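Local coordinates for protein putative isocitrate dehydrogenase, NAD-dependent (Methylococcus capsulatus, PDB 6LKY) that probably catalyses the NAD-dependent oxidation and decarboxylation of isocitrate, and binds NAD at sites that draw residues from both subunits of its dimer, at residues A[168-173]-A[200-205]; A[257-262]-A[285-290]; A[274-279]-A[315-320]. The protein carries 1 engineered substitution. All coordinates share one frame; numbering follows the deposited sequence.

Contact 1: A[168-173]-A[200-205]; sequences KVTLVH and EFDDRI. With NAD (nicotinamide-adenine-dinucleotide), chain H.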
loop_
_atom_site.group_PDB
_atom_site.type_symbol
_atom_site.label_atom_id
_atom_site.label_comp_id
_atom_site.label_asym_id
_atom_site.label_seq_id
_atom_site.Cartn_x
_atom_site.Cartn_y
_atom_site.Cartn_z
ATOM N N LYS A 168 -3.588 11.504 18.369
ATOM C CA LYS A 168 -2.579 10.470 18.149
ATOM C C LYS A 168 -1.873 10.687 16.814
ATOM O O LYS A 168 -2.510 10.996 15.796
ATOM C CB LYS A 168 -3.197 9.066 18.194
ATOM C CG LYS A 168 -2.217 7.924 17.874
ATOM C CD LYS A 168 -2.836 6.579 18.193
ATOM C CE LYS A 168 -4.154 6.399 17.446
ATOM N NZ LYS A 168 -4.654 5.014 17.637
ATOM N N VAL A 169 -0.549 10.522 16.840
ATOM C CA VAL A 169 0.292 10.427 15.646
ATOM C C VAL A 169 0.831 9.005 15.550
ATOM O O VAL A 169 1.434 8.496 16.504
ATOM C CB VAL A 169 1.450 11.442 15.672
ATOM C CG1 VAL A 169 2.458 11.129 14.548
ATOM C CG2 VAL A 169 0.926 12.871 15.535
ATOM N N THR A 170 0.603 8.364 14.404
ATOM C CA THR A 170 1.153 7.054 14.073
ATOM C C THR A 170 2.185 7.203 12.962
ATOM O O THR A 170 1.846 7.630 11.855
ATOM C CB THR A 170 0.056 6.100 13.618
ATOM O OG1 THR A 170 -0.921 5.956 14.651
ATOM C CG2 THR A 170 0.671 4.735 13.295
ATOM N N LEU A 171 3.430 6.848 13.247
ATOM C CA LEU A 171 4.486 6.890 12.246
ATOM C C LEU A 171 4.545 5.552 11.516
ATOM O O LEU A 171 4.686 4.499 12.150
ATOM C CB LEU A 171 5.826 7.221 12.911
ATOM C CG LEU A 171 7.031 7.504 11.998
ATOM C CD1 LEU A 171 8.038 8.426 12.688
ATOM C CD2 LEU A 171 7.733 6.208 11.561
ATOM N N VAL A 172 4.453 5.588 10.187
ATOM C CA VAL A 172 4.386 4.368 9.379
ATOM C C VAL A 172 5.708 4.174 8.646
ATOM O O VAL A 172 6.239 5.119 8.056
ATOM C CB VAL A 172 3.194 4.401 8.408
ATOM C CG1 VAL A 172 3.082 3.064 7.643
ATOM C CG2 VAL A 172 1.916 4.662 9.216
ATOM N N HIS A 173 6.241 2.952 8.684
ATOM C CA HIS A 173 7.610 2.724 8.239
ATOM C C HIS A 173 7.776 1.284 7.768
ATOM O O HIS A 173 6.863 0.458 7.868
ATOM C CB HIS A 173 8.586 3.016 9.378
ATOM C CG HIS A 173 8.405 2.101 10.541
ATOM N ND1 HIS A 173 9.022 0.871 10.622
ATOM C CD2 HIS A 173 7.620 2.202 11.642
ATOM C CE1 HIS A 173 8.661 0.272 11.747
ATOM N NE2 HIS A 173 7.806 1.057 12.380
ATOM N N GLU A 200 -0.329 11.407 21.656
ATOM C CA GLU A 200 -0.188 9.976 21.799
ATOM C C GLU A 200 0.713 9.548 20.618
ATOM O O GLU A 200 0.504 10.006 19.490
ATOM C CB GLU A 200 -1.623 9.505 21.630
ATOM C CG GLU A 200 -2.407 9.425 22.950
ATOM C CD GLU A 200 -3.637 8.547 22.971
ATOM O OE1 GLU A 200 -4.400 8.559 21.974
ATOM O OE2 GLU A 200 -4.023 8.161 24.111
ATOM N N PHE A 201 1.707 8.680 20.828
ATOM C CA PHE A 201 2.612 8.313 19.732
ATOM C C PHE A 201 2.774 6.805 19.622
ATOM O O PHE A 201 3.072 6.144 20.621
ATOM C CB PHE A 201 4.011 8.954 19.868
ATOM C CG PHE A 201 4.955 8.612 18.708
ATOM C CD1 PHE A 201 4.736 9.128 17.433
ATOM C CD2 PHE A 201 6.035 7.758 18.901
ATOM C CE1 PHE A 201 5.584 8.811 16.381
ATOM C CE2 PHE A 201 6.896 7.434 17.856
ATOM C CZ PHE A 201 6.672 7.955 16.589
ATOM N N ASP A 202 2.584 6.264 18.407
ATOM C CA ASP A 202 2.954 4.882 18.121
ATOM C C ASP A 202 3.476 4.757 16.685
ATOM O O ASP A 202 3.571 5.741 15.943
ATOM C CB ASP A 202 1.784 3.927 18.426
ATOM C CG ASP A 202 0.558 4.180 17.577
ATOM O OD1 ASP A 202 0.584 5.012 16.645
ATOM O OD2 ASP A 202 -0.465 3.527 17.862
ATOM N N ASP A 203 3.851 3.533 16.304
ATOM C CA ASP A 203 4.424 3.271 14.991
ATOM C C ASP A 203 3.906 1.942 14.446
ATOM O O ASP A 203 3.571 1.029 15.202
ATOM C CB ASP A 203 5.961 3.297 15.046
ATOM C CG ASP A 203 6.547 2.089 15.766
ATOM O OD1 ASP A 203 6.842 1.080 15.091
ATOM O OD2 ASP A 203 6.706 2.145 17.008
ATOM N N ARG A 204 3.843 1.841 13.119
ATOM C CA ARG A 204 3.346 0.644 12.455
ATOM C C ARG A 204 4.195 0.346 11.228
ATOM O O ARG A 204 4.632 1.265 10.527
ATOM C CB ARG A 204 1.882 0.801 12.018
ATOM C CG ARG A 204 0.868 0.841 13.150
ATOM C CD ARG A 204 0.787 -0.496 13.874
ATOM N NE ARG A 204 -0.258 -0.510 14.892
ATOM C CZ ARG A 204 -0.070 -0.196 16.171
ATOM N NH1 ARG A 204 1.128 0.179 16.603
ATOM N NH2 ARG A 204 -1.086 -0.251 17.024
ATOM N N ILE A 205 4.442 -0.942 10.984
ATOM C CA ILE A 205 5.038 -1.352 9.721
ATOM C C ILE A 205 3.982 -1.268 8.625
ATOM O O ILE A 205 2.807 -1.606 8.837
ATOM C CB ILE A 205 5.653 -2.757 9.835
ATOM C CG1 ILE A 205 6.581 -2.817 11.057
ATOM C CG2 ILE A 205 6.479 -3.075 8.585
ATOM C CD1 ILE A 205 7.216 -4.203 11.319
HETATM P PA NAD H . 2.219 -8.928 12.684
HETATM O O1A NAD H . 2.998 -9.731 13.691
HETATM O O2A NAD H . 1.780 -9.757 11.484
HETATM O O5B NAD H . 0.961 -8.347 13.475
HETATM C C5B NAD H . 0.029 -7.484 12.812
HETATM C C4B NAD H . -1.319 -7.588 13.523
HETATM O O4B NAD H . -1.955 -8.836 13.166
HETATM C C3B NAD H . -1.122 -7.611 15.040
HETATM O O3B NAD H . -2.106 -6.811 15.693
HETATM C C2B NAD H . -1.288 -9.081 15.387
HETATM O O2B NAD H . -1.831 -9.375 16.673
HETATM C C1B NAD H . -2.235 -9.624 14.328
HETATM N N9A NAD H . -1.819 -11.030 14.224
HETATM C C8A NAD H . -1.135 -11.412 12.985
HETATM N N7A NAD H . -1.250 -12.897 12.977
HETATM C C5A NAD H . -2.698 -13.046 13.230
HETATM C C6A NAD H . -3.309 -14.392 13.617
HETATM N N6A NAD H . -2.365 -15.504 13.517
HETATM N N1A NAD H . -4.000 -14.198 14.907
HETATM C C2A NAD H . -4.902 -13.051 14.753
HETATM N N3A NAD H . -4.175 -11.779 14.905
HETATM C C4A NAD H . -2.843 -12.066 14.364
HETATM O O3 NAD H . 3.074 -7.718 12.103
HETATM P PN NAD H . 4.035 -6.728 12.919
HETATM O O1N NAD H . 3.535 -6.471 14.312
HETATM O O2N NAD H . 4.086 -5.479 12.089
HETATM O O5D NAD H . 5.475 -7.455 12.947
HETATM C C5D NAD H . 5.886 -8.327 14.002
HETATM C C4D NAD H . 7.162 -9.083 13.597
HETATM O O4D NAD H . 6.876 -10.082 12.583
HETATM C C3D NAD H . 8.250 -8.178 13.010
HETATM O O3D NAD H . 9.508 -8.475 13.623
HETATM C C2D NAD H . 8.297 -8.561 11.537
HETATM O O2D NAD H . 9.628 -8.493 10.994
HETATM C C1D NAD H . 7.865 -10.016 11.531
HETATM N N1N NAD H . 7.308 -10.346 10.204
HETATM C C2N NAD H . 7.426 -11.790 9.970
HETATM C C3N NAD H . 6.501 -12.406 8.926
HETATM C C7N NAD H . 6.931 -13.737 8.286
HETATM O O7N NAD H . 7.946 -14.324 9.085
HETATM N N7N NAD H . 7.279 -13.754 6.856
HETATM C C4N NAD H . 5.591 -11.491 8.113
HETATM C C5N NAD H . 5.342 -10.080 8.636
HETATM C C6N NAD H . 6.051 -9.622 9.907
#
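The ring of F201 lies diagonally against CB of L171, between parallel strands 168-173 and 200-205, which helix 181-193 joins in a beta-alpha-beta crossover, a recurrent unit of alpha/beta folds. The face carrying V169, L171, F201 and D203 is the tight one, because that helix covers it: CE1 of F201 lies 3.8 Å from CB of L171, while F185 and A193 of the helix close over L171 and F201 respectively. On the other face V172 is covered by helix 206-215, and the loose, solvent side is confined to K168, E200 and D202. There T170 OG1 donates to D202 OD1 over 2.7 Å, on the syn lone pair of the carboxylate; the chi1 of 62° brings that carboxylate toward T170 on the neighbouring strand. D202 OD2 has K168 CD beside it and a long, charge-only salt bridge to R204 NH2 (3.9 Å). K168 NZ stays beyond salt-bridge range, hydrogen-bonded instead to the carbonyl of R219. Five backbone bonds join the strands, the first from V169 N to E200 O and the last from H173 N to R204 O. At the far end, I205 reaches an NAD held largely by the second subunit, its CD1 3.5 Å from O2N. Beside it H173 NE2 donates in its ring plane to D203 OD1, 2.9 Å away on the anti side, while R190 binds OD2 of the same carboxylate.

Contact 2: A[257-262]-A[285-290]; sequences ALFEAV and AMMLEH. With NAD (nicotinamide-adenine-dinucleotide), chain C.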
loop_
_atom_site.group_PDB
_atom_site.type_symbol
_atom_site.label_atom_id
_atom_site.label_comp_id
_atom_site.label_asym_id
_atom_site.label_seq_id
_atom_site.Cartn_x
_atom_site.Cartn_y
_atom_site.Cartn_z
ATOM N N ALA A 257 2.215 27.442 -0.735
ATOM C CA ALA A 257 1.265 26.356 -0.570
ATOM C C ALA A 257 0.593 26.092 -1.906
ATOM O O ALA A 257 0.288 27.030 -2.651
ATOM C CB ALA A 257 0.213 26.682 0.499
ATOM N N LEU A 258 0.359 24.812 -2.194
ATOM C CA LEU A 258 -0.237 24.389 -3.455
ATOM C C LEU A 258 -1.312 23.350 -3.172
ATOM O O LEU A 258 -1.044 22.326 -2.533
ATOM C CB LEU A 258 0.844 23.839 -4.393
ATOM C CG LEU A 258 0.423 23.354 -5.792
ATOM C CD1 LEU A 258 1.557 23.567 -6.783
ATOM C CD2 LEU A 258 -0.003 21.881 -5.772
ATOM N N PHE A 259 -2.521 23.587 -3.669
ATOM C CA PHE A 259 -3.665 22.762 -3.308
ATOM C C PHE A 259 -4.145 21.982 -4.523
ATOM O O PHE A 259 -4.136 22.506 -5.641
ATOM C CB PHE A 259 -4.769 23.637 -2.694
ATOM C CG PHE A 259 -4.297 24.373 -1.482
ATOM C CD1 PHE A 259 -3.612 25.569 -1.610
ATOM C CD2 PHE A 259 -4.452 23.822 -0.223
ATOM C CE1 PHE A 259 -3.131 26.226 -0.497
ATOM C CE2 PHE A 259 -3.973 24.471 0.898
ATOM C CZ PHE A 259 -3.306 25.666 0.765
ATOM N N GLU A 260 -4.521 20.713 -4.316
ATOM C CA GLU A 260 -4.837 19.874 -5.465
ATOM C C GLU A 260 -5.735 18.718 -5.048
ATOM O O GLU A 260 -5.826 18.369 -3.872
ATOM C CB GLU A 260 -3.557 19.313 -6.102
ATOM C CG GLU A 260 -2.771 18.417 -5.124
ATOM C CD GLU A 260 -1.500 17.802 -5.732
ATOM O OE1 GLU A 260 -1.443 17.627 -6.970
ATOM O OE2 GLU A 260 -0.559 17.489 -4.965
ATOM N N ALA A 261 -6.380 18.108 -6.040
ATOM C CA ALA A 261 -6.971 16.799 -5.803
ATOM C C ALA A 261 -5.869 15.746 -5.634
ATOM O O ALA A 261 -4.733 15.904 -6.093
ATOM C CB ALA A 261 -7.919 16.409 -6.943
ATOM N N VAL A 262 -6.225 14.662 -4.948
ATOM C CA VAL A 262 -5.313 13.534 -4.783
ATOM C C VAL A 262 -5.208 12.718 -6.068
ATOM O O VAL A 262 -4.153 12.133 -6.363
ATOM C CB VAL A 262 -5.795 12.686 -3.589
ATOM C CG1 VAL A 262 -5.243 11.276 -3.651
ATOM C CG2 VAL A 262 -5.456 13.390 -2.267
ATOM N N ALA A 285 -11.591 24.264 -0.856
ATOM C CA ALA A 285 -11.893 24.541 0.551
ATOM C C ALA A 285 -10.614 24.638 1.380
ATOM O O ALA A 285 -10.437 25.579 2.169
ATOM C CB ALA A 285 -12.828 23.471 1.125
ATOM N N MET A 286 -9.709 23.664 1.216
ATOM C CA MET A 286 -8.461 23.679 1.983
ATOM C C MET A 286 -7.656 24.931 1.669
ATOM O O MET A 286 -7.073 25.553 2.570
ATOM C CB MET A 286 -7.623 22.434 1.672
ATOM C CG MET A 286 -8.220 21.103 2.091
ATOM S SD MET A 286 -7.037 19.739 1.870
ATOM C CE MET A 286 -5.960 20.032 3.272
ATOM N N MET A 287 -7.624 25.318 0.389
ATOM C CA MET A 287 -6.927 26.532 -0.011
ATOM C C MET A 287 -7.549 27.761 0.651
ATOM O O MET A 287 -6.837 28.619 1.188
ATOM C CB MET A 287 -6.958 26.667 -1.534
ATOM C CG MET A 287 -6.177 27.856 -2.075
ATOM S SD MET A 287 -6.038 27.858 -3.877
ATOM C CE MET A 287 -7.757 28.072 -4.361
ATOM N N LEU A 288 -8.884 27.856 0.634
ATOM C CA LEU A 288 -9.547 29.011 1.242
ATOM C C LEU A 288 -9.220 29.108 2.723
ATOM O O LEU A 288 -8.887 30.188 3.223
ATOM C CB LEU A 288 -11.066 28.947 1.038
ATOM C CG LEU A 288 -11.580 29.162 -0.393
ATOM C CD1 LEU A 288 -13.059 29.526 -0.420
ATOM C CD2 LEU A 288 -10.755 30.205 -1.116
ATOM N N GLU A 289 -9.262 27.975 3.429
ATOM C CA GLU A 289 -8.894 27.977 4.840
ATOM C C GLU A 289 -7.465 28.466 5.037
ATOM O O GLU A 289 -7.197 29.301 5.908
ATOM C CB GLU A 289 -9.056 26.582 5.431
ATOM C CG GLU A 289 -8.587 26.490 6.869
ATOM C CD GLU A 289 -8.108 25.100 7.230
ATOM O OE1 GLU A 289 -6.887 24.933 7.443
ATOM O OE2 GLU A 289 -8.948 24.173 7.285
ATOM N N HIS A 290 -6.530 27.958 4.228
ATOM C CA HIS A 290 -5.132 28.361 4.373
ATOM C C HIS A 290 -4.939 29.875 4.225
ATOM O O HIS A 290 -4.116 30.468 4.930
ATOM C CB HIS A 290 -4.258 27.618 3.369
ATOM C CG HIS A 290 -2.798 27.892 3.535
ATOM N ND1 HIS A 290 -2.036 27.296 4.520
ATOM C CD2 HIS A 290 -1.960 28.708 2.850
ATOM C CE1 HIS A 290 -0.790 27.730 4.428
ATOM N NE2 HIS A 290 -0.717 28.589 3.425
HETATM P PA NAD C . -5.992 8.281 -11.853
HETATM O O1A NAD C . -5.866 9.293 -12.964
HETATM O O2A NAD C . -6.200 8.957 -10.532
HETATM O O5B NAD C . -7.166 7.254 -12.210
HETATM C C5B NAD C . -7.398 6.152 -11.335
HETATM C C4B NAD C . -8.854 5.745 -11.437
HETATM O O4B NAD C . -9.616 6.717 -10.694
HETATM C C3B NAD C . -9.305 5.783 -12.892
HETATM O O3B NAD C . -10.158 4.685 -13.181
HETATM C C2B NAD C . -10.064 7.097 -12.986
HETATM O O2B NAD C . -11.101 7.109 -13.979
HETATM C C1B NAD C . -10.571 7.319 -11.567
HETATM N N9A NAD C . -10.643 8.767 -11.442
HETATM C C8A NAD C . -9.610 9.485 -10.673
HETATM N N7A NAD C . -10.240 10.819 -10.657
HETATM C C5A NAD C . -11.594 10.534 -10.193
HETATM C C6A NAD C . -12.585 11.556 -10.722
HETATM N N6A NAD C . -12.392 12.824 -9.999
HETATM N N1A NAD C . -13.935 11.038 -10.453
HETATM C C2A NAD C . -14.253 9.778 -11.154
HETATM N N3A NAD C . -13.064 9.186 -11.772
HETATM C C4A NAD C . -11.919 9.223 -10.866
HETATM O O3 NAD C . -4.646 7.419 -11.705
HETATM P PN NAD C . -3.815 6.750 -12.893
HETATM O O1N NAD C . -4.657 6.279 -14.035
HETATM O O2N NAD C . -3.033 5.618 -12.246
HETATM O O5D NAD C . -2.804 7.878 -13.430
HETATM C C5D NAD C . -3.187 8.744 -14.511
HETATM C C4D NAD C . -2.197 9.897 -14.609
HETATM O O4D NAD C . -2.384 10.841 -13.540
HETATM C C3D NAD C . -0.753 9.397 -14.532
HETATM O O3D NAD C . -0.021 10.032 -15.577
HETATM C C2D NAD C . -0.284 9.890 -13.175
HETATM O O2D NAD C . 1.106 10.203 -13.118
HETATM C C1D NAD C . -1.102 11.157 -12.968
HETATM N N1N NAD C . -1.087 11.500 -11.523
HETATM C C2N NAD C . -1.481 12.873 -11.239
HETATM C C3N NAD C . -1.195 13.091 -9.771
HETATM C C7N NAD C . -1.110 14.569 -9.376
HETATM O O7N NAD C . -1.664 14.813 -8.089
HETATM N N7N NAD C . -1.677 15.432 -10.409
HETATM C C4N NAD C . -2.060 12.249 -8.846
HETATM C C5N NAD C . -2.109 10.795 -9.272
HETATM C C6N NAD C . -1.795 10.466 -10.735
#
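Helix-on-sheet packing joins F259 of strand 257-261 to M286, M287 and H290 of helix 278-290, the strand and helix running nearly antiparallel at 160°. The aromatic ring carries most of the interface. One of its faces receives the helix backbone: M287 CA stands 3.5 Å from the ring centroid, only 4° off the normal, a CH-pi contact. The rest of M287 spreads across the same ring, CG reaching CD1 of F259 at 3.5 Å, and its SD adds an oblique Met-aromatic contact 5.0 Å from the centroid. M286 CB flanks CD2 of F259. At the tip of the ring, F259 CZ meets H290 CB at 3.4 Å, and the two rings lie oblique to each other. The imidazole of H290 reaches back to A257, at the start of the strand, whose CB rests over its face 4.0 Å from the centroid. No hydrogen bond crosses the interface, so apolar surface and aromatic faces hold it. Further along the strand the chemistry changes: E260, paired with K66 and R85, brings OE1 within 3.0 Å of NAD O7N, and V262 O approaches the nicotinamide ring. This is helix-on-sheet packing in the large mixed sheet of the isocitrate/isopropylmalate dehydrogenase fold, with the strand's C-terminal end in the NAD pocket.

Contact 3: A[274-279]-A[315-320]; sequences IANPTA and TPDLAK. With NAD (nicotinamide-adenine-dinucleotide), chain C.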
loop_
_atom_site.group_PDB
_atom_site.type_symbol
_atom_site.label_atom_id
_atom_site.label_comp_id
_atom_site.label_asym_id
_atom_site.label_seq_id
_atom_site.Cartn_x
_atom_site.Cartn_y
_atom_site.Cartn_z
ATOM N N ILE A 274 -17.925 13.280 -16.944
ATOM C CA ILE A 274 -18.534 12.565 -15.825
ATOM C C ILE A 274 -17.666 12.553 -14.571
ATOM O O ILE A 274 -18.098 12.017 -13.541
ATOM C CB ILE A 274 -18.907 11.122 -16.227
ATOM C CG1 ILE A 274 -17.656 10.332 -16.627
ATOM C CG2 ILE A 274 -19.923 11.122 -17.368
ATOM C CD1 ILE A 274 -17.888 8.837 -16.752
ATOM N N ALA A 275 -16.449 13.102 -14.622
ATOM C CA ALA A 275 -15.566 13.106 -13.456
ATOM C C ALA A 275 -16.214 13.780 -12.248
ATOM O O ALA A 275 -16.854 14.828 -12.366
ATOM C CB ALA A 275 -14.244 13.804 -13.788
ATOM N N ASN A 276 -16.016 13.181 -11.078
ATOM C CA ASN A 276 -16.449 13.774 -9.821
ATOM C C ASN A 276 -15.610 15.005 -9.505
ATOM O O ASN A 276 -14.380 14.903 -9.433
ATOM C CB ASN A 276 -16.334 12.765 -8.689
ATOM C CG ASN A 276 -17.076 13.200 -7.446
ATOM O OD1 ASN A 276 -17.318 14.396 -7.230
ATOM N ND2 ASN A 276 -17.449 12.227 -6.617
ATOM N N PRO A 277 -16.217 16.177 -9.322
ATOM C CA PRO A 277 -15.441 17.382 -9.017
ATOM C C PRO A 277 -15.215 17.608 -7.534
ATOM O O PRO A 277 -14.573 18.600 -7.170
ATOM C CB PRO A 277 -16.319 18.496 -9.612
ATOM C CG PRO A 277 -17.722 17.977 -9.437
ATOM C CD PRO A 277 -17.641 16.474 -9.567
ATOM N N THR A 278 -15.715 16.701 -6.697
ATOM C CA THR A 278 -15.657 16.884 -5.251
ATOM C C THR A 278 -14.231 17.094 -4.767
ATOM O O THR A 278 -13.969 17.996 -3.966
ATOM C CB THR A 278 -16.272 15.672 -4.559
ATOM O OG1 THR A 278 -17.615 15.495 -5.025
ATOM C CG2 THR A 278 -16.239 15.835 -3.039
ATOM N N ALA A 279 -13.297 16.253 -5.226
ATOM C CA ALA A 279 -11.915 16.356 -4.759
ATOM C C ALA A 279 -11.337 17.736 -5.050
ATOM O O ALA A 279 -10.734 18.368 -4.173
ATOM C CB ALA A 279 -11.059 15.264 -5.402
ATOM N N THR A 315 -22.202 12.358 -9.452
ATOM C CA THR A 315 -21.566 11.752 -10.612
ATOM C C THR A 315 -21.557 10.224 -10.492
ATOM O O THR A 315 -21.742 9.680 -9.400
ATOM C CB THR A 315 -20.155 12.317 -10.774
ATOM O OG1 THR A 315 -19.472 12.330 -9.515
ATOM C CG2 THR A 315 -20.224 13.749 -11.304
ATOM N N PRO A 316 -21.370 9.509 -11.612
ATOM C CA PRO A 316 -21.527 8.038 -11.592
ATOM C C PRO A 316 -20.577 7.292 -10.660
ATOM O O PRO A 316 -20.876 6.148 -10.297
ATOM C CB PRO A 316 -21.297 7.624 -13.055
ATOM C CG PRO A 316 -21.372 8.856 -13.859
ATOM C CD PRO A 316 -21.145 10.034 -12.973
ATOM N N ASP A 317 -19.424 7.862 -10.298
ATOM C CA ASP A 317 -18.550 7.173 -9.353
ATOM C C ASP A 317 -19.214 7.009 -7.991
ATOM O O ASP A 317 -18.892 6.072 -7.251
ATOM C CB ASP A 317 -17.237 7.929 -9.189
ATOM C CG ASP A 317 -17.453 9.338 -8.697
ATOM O OD1 ASP A 317 -18.099 10.112 -9.434
ATOM O OD2 ASP A 317 -17.006 9.662 -7.575
ATOM N N LEU A 318 -20.141 7.900 -7.642
ATOM C CA LEU A 318 -20.792 7.804 -6.343
ATOM C C LEU A 318 -22.069 6.980 -6.414
ATOM O O LEU A 318 -22.369 6.220 -5.486
ATOM C CB LEU A 318 -21.109 9.198 -5.809
ATOM C CG LEU A 318 -19.890 9.974 -5.322
ATOM C CD1 LEU A 318 -20.291 11.363 -4.845
ATOM C CD2 LEU A 318 -19.181 9.198 -4.219
ATOM N N ALA A 319 -22.842 7.146 -7.480
ATOM C CA ALA A 319 -24.011 6.311 -7.715
ATOM C C ALA A 319 -24.254 6.199 -9.210
ATOM O O ALA A 319 -24.439 7.220 -9.874
ATOM C CB ALA A 319 -25.243 6.882 -7.009
ATOM N N LYS A 320 -24.199 4.983 -9.757
ATOM C CA LYS A 320 -24.704 4.777 -11.111
ATOM C C LYS A 320 -26.212 4.529 -11.113
ATOM O O LYS A 320 -26.737 3.864 -12.016
ATOM C CB LYS A 320 -23.953 3.661 -11.841
ATOM C CG LYS A 320 -23.968 3.889 -13.361
ATOM C CD LYS A 320 -22.848 3.176 -14.116
ATOM C CE LYS A 320 -23.120 1.689 -14.283
ATOM N NZ LYS A 320 -22.323 1.120 -15.408
HETATM P PA NAD C . -5.992 8.281 -11.853
HETATM O O1A NAD C . -5.866 9.293 -12.964
HETATM O O2A NAD C . -6.200 8.957 -10.532
HETATM O O5B NAD C . -7.166 7.254 -12.210
HETATM C C5B NAD C . -7.398 6.152 -11.335
HETATM C C4B NAD C . -8.854 5.745 -11.437
HETATM O O4B NAD C . -9.616 6.717 -10.694
HETATM C C3B NAD C . -9.305 5.783 -12.892
HETATM O O3B NAD C . -10.158 4.685 -13.181
HETATM C C2B NAD C . -10.064 7.097 -12.986
HETATM O O2B NAD C . -11.101 7.109 -13.979
HETATM C C1B NAD C . -10.571 7.319 -11.567
HETATM N N9A NAD C . -10.643 8.767 -11.442
HETATM C C8A NAD C . -9.610 9.485 -10.673
HETATM N N7A NAD C . -10.240 10.819 -10.657
HETATM C C5A NAD C . -11.594 10.534 -10.193
HETATM C C6A NAD C . -12.585 11.556 -10.722
HETATM N N6A NAD C . -12.392 12.824 -9.999
HETATM N N1A NAD C . -13.935 11.038 -10.453
HETATM C C2A NAD C . -14.253 9.778 -11.154
HETATM N N3A NAD C . -13.064 9.186 -11.772
HETATM C C4A NAD C . -11.919 9.223 -10.866
HETATM O O3 NAD C . -4.646 7.419 -11.705
HETATM P PN NAD C . -3.815 6.750 -12.893
HETATM O O1N NAD C . -4.657 6.279 -14.035
HETATM O O2N NAD C . -3.033 5.618 -12.246
HETATM O O5D NAD C . -2.804 7.878 -13.430
HETATM C C5D NAD C . -3.187 8.744 -14.511
HETATM C C4D NAD C . -2.197 9.897 -14.609
HETATM O O4D NAD C . -2.384 10.841 -13.540
HETATM C C3D NAD C . -0.753 9.397 -14.532
HETATM O O3D NAD C . -0.021 10.032 -15.577
HETATM C C2D NAD C . -0.284 9.890 -13.175
HETATM O O2D NAD C . 1.106 10.203 -13.118
HETATM C C1D NAD C . -1.102 11.157 -12.968
HETATM N N1N NAD C . -1.087 11.500 -11.523
HETATM C C2N NAD C . -1.481 12.873 -11.239
HETATM C C3N NAD C . -1.195 13.091 -9.771
HETATM C C7N NAD C . -1.110 14.569 -9.376
HETATM O O7N NAD C . -1.664 14.813 -8.089
HETATM N N7N NAD C . -1.677 15.432 -10.409
HETATM C C4N NAD C . -2.060 12.249 -8.846
HETATM C C5N NAD C . -2.109 10.795 -9.272
HETATM C C6N NAD C . -1.795 10.466 -10.735
HETATM O O HOH W 1 -17.517 9.957 -12.129
#
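The amide of N276 has T315 OG1 above one face, 3.3 Å from CG, while the backbone N of T278 approaches OD1 from the opposite side of the plane. At the edge, ND2 donates to D317 OD2 over 2.8 Å, nearly straight at 167° and close to the amide plane. The carboxylate is turned 56° against that amide and is gripped through both oxygens. OD2 spends its syn lone pair on N276, and OD1 spends its own on T315 OG1, which donates from 2.6 Å. The torsion of N276, with CG anti to the backbone N (chi1 -166°), sends the amide to this carboxylate. A water adds a second link, donating to I274 O (2.6 Å) and to D317 OD1 (2.8 Å). Around this polar core, T315 CG2 packs against the carbonyl of A275, P316 CD against I274 CB, and L318 CD1 against ND2 of N276; M329 of helix 326-337 covers N276 and T315. An alanine in place of D317 would probably leave N276 ND2 and the T315 hydroxyl without their acceptor, cost the water one of its two, and leave the amide less firmly fixed. OD1 of N276, meanwhile, takes the N-H of T278 over 2.9 Å, an Asx turn that leads into helix 278-290. The main-chain O of N276 accepts from N6A of NAD at 2.9 Å, and D317 CB lies close to C2A. One loop thus joins an Asx turn at a helix start to the adenine end of this enzyme's NAD pocket.

Contact 1 is complete before contacts 2 and 3 begin, and those two interleave, their segments alternating along the chain. Contacts 1 and 2 reach the same ten-stranded mixed sheet, one at its outermost strand and the other well inside it, with centres about 25 Å apart. Contacts 2 and 3 are nearer, about 20 Å between centres, and share helix 278-290; they touch where A261 CB meets A279 CB at 3.7 Å. Both border one NAD, contact 2 near its nicotinamide and contact 3 at its adenine. Contact 1, about 33 Å from contact 3 between centres, instead reaches an NAD bound chiefly by the second subunit, consistent with cofactor sites built across the dimer.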